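Local coordinates for protein mRNA-decapping enzyme subunit 1 (Saccharomyces cerevisiae, PDB 1Q67) that partners DCP2 in the decapping complex that removes the 7-methylguanine cap from mRNAs, committing them to 5' to 3' decay, at residues Ile157-Asn160 / Ser161-Asn164. Sequence-based numbering, arbitrary orientation.
Sequences IVPN and SVVN
Val158 packs against Val162 and Val163 at the start of helix 160-169, where the chain leaves strand 152-157 of the beta sandwich of Dcp1, whose family belongs to the PH clan. Pro159 takes the N-cap position and its carbonyl oxygen begins the helical bonding: Val163 N donates a hydrogen bond to Pro159 O (3.2 Å), and Val162 N makes a weak, bent bond to the same oxygen with an N-H...O angle of 128°. One turn-opening acceptor is thus shared by two amides. The next bond is shorter and straighter, Asn164 N to Asn160 O at 2.8 Å.

Val162 can be followed outward from its backbone. CB sits 3.5 Å from Pro159 O, against the oxygen that its own amide shares. CG1, turned opposite the backbone N (chi1 173°), meets Val158 CG1 at 3.7 Å, the two side chains crossing at about a right angle. CG2 lies 4.2 Å from Pro159 CD, the valine and the proline ring running side by side and pointing the same way. Val158 CG1 also touches Val163 CG2, so one methyl of Val158 faces both Val162 and Val163. Outside this turn, Pro159 rests on Tyr140 of the adjacent strand and Asn160 touches Leu222 of helix 208-223, so the helix start lies against both strand 140-146 and helix 208-223. Asn164 brings its amide back towards the same oxygen its N-H uses, CG standing 3.3 Å from Asn160 O, without a side-chain hydrogen bond to it.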
loop_
_atom_site.group_PDB
_atom_site.type_symbol
_atom_site.label_atom_id
_atom_site.label_comp_id
_atom_site.label_asym_id
_atom_site.label_seq_id
_atom_site.Cartn_x
_atom_site.Cartn_y
_atom_site.Cartn_z
ATOM N N ILE B 157 14.598 15.781 -2.454
ATOM C CA ILE B 157 15.156 15.652 -3.800
ATOM C C ILE B 157 16.167 16.773 -4.066
ATOM O O ILE B 157 15.821 17.956 -4.027
ATOM C CB ILE B 157 14.058 15.701 -4.861
ATOM C CG1 ILE B 157 13.032 14.591 -4.602
ATOM C CG2 ILE B 157 14.664 15.520 -6.241
ATOM C CD1 ILE B 157 11.838 14.626 -5.565
ATOM N N VAL B 158 17.416 16.395 -4.327
ATOM C CA VAL B 158 18.487 17.371 -4.581
ATOM C C VAL B 158 19.023 17.260 -6.001
ATOM O O VAL B 158 19.372 16.179 -6.453
ATOM C CB VAL B 158 19.671 17.161 -3.609
ATOM C CG1 VAL B 158 20.754 18.215 -3.856
ATOM C CG2 VAL B 158 19.177 17.225 -2.163
ATOM N N PRO B 159 19.085 18.380 -6.726
ATOM C CA PRO B 159 19.594 18.354 -8.104
ATOM C C PRO B 159 21.033 17.826 -8.181
ATOM O O PRO B 159 21.835 18.064 -7.279
ATOM C CB PRO B 159 19.515 19.822 -8.538
ATOM C CG PRO B 159 18.396 20.380 -7.692
ATOM C CD PRO B 159 18.630 19.732 -6.346
ATOM N N ASN B 160 21.351 17.114 -9.261
ATOM C CA ASN B 160 22.693 16.582 -9.458
ATOM C C ASN B 160 23.756 17.685 -9.405
ATOM O O ASN B 160 24.830 17.490 -8.841
ATOM C CB ASN B 160 22.805 15.867 -10.809
ATOM C CG ASN B 160 21.888 14.671 -10.915
ATOM O OD1 ASN B 160 21.492 14.085 -9.906
ATOM N ND2 ASN B 160 21.557 14.287 -12.147
ATOM N N SER B 161 23.460 18.837 -9.998
ATOM C CA SER B 161 24.427 19.933 -10.012
ATOM C C SER B 161 24.794 20.362 -8.600
ATOM O O SER B 161 25.932 20.745 -8.337
ATOM C CB SER B 161 23.884 21.130 -10.797
ATOM O OG SER B 161 22.814 21.763 -10.116
ATOM N N VAL B 162 23.836 20.286 -7.680
ATOM C CA VAL B 162 24.105 20.664 -6.298
ATOM C C VAL B 162 24.955 19.594 -5.621
ATOM O O VAL B 162 25.876 19.911 -4.876
ATOM C CB VAL B 162 22.786 20.898 -5.522
ATOM C CG1 VAL B 162 23.066 21.128 -4.032
ATOM C CG2 VAL B 162 22.070 22.112 -6.110
ATOM N N VAL B 163 24.666 18.326 -5.898
ATOM C CA VAL B 163 25.444 17.243 -5.311
ATOM C C VAL B 163 26.884 17.262 -5.844
ATOM O O VAL B 163 27.837 17.060 -5.085
ATOM C CB VAL B 163 24.813 15.859 -5.611
ATOM C CG1 VAL B 163 25.736 14.741 -5.133
ATOM C CG2 VAL B 163 23.467 15.741 -4.910
ATOM N N ASN B 164 27.041 17.504 -7.144
ATOM C CA ASN B 164 28.370 17.544 -7.748
ATOM C C ASN B 164 29.195 18.712 -7.213
ATOM O O ASN B 164 30.375 18.548 -6.902
ATOM C CB ASN B 164 28.271 17.629 -9.276
ATOM C CG ASN B 164 27.698 16.364 -9.891
ATOM O OD1 ASN B 164 27.929 15.256 -9.392
ATOM N ND2 ASN B 164 26.962 16.517 -10.989
#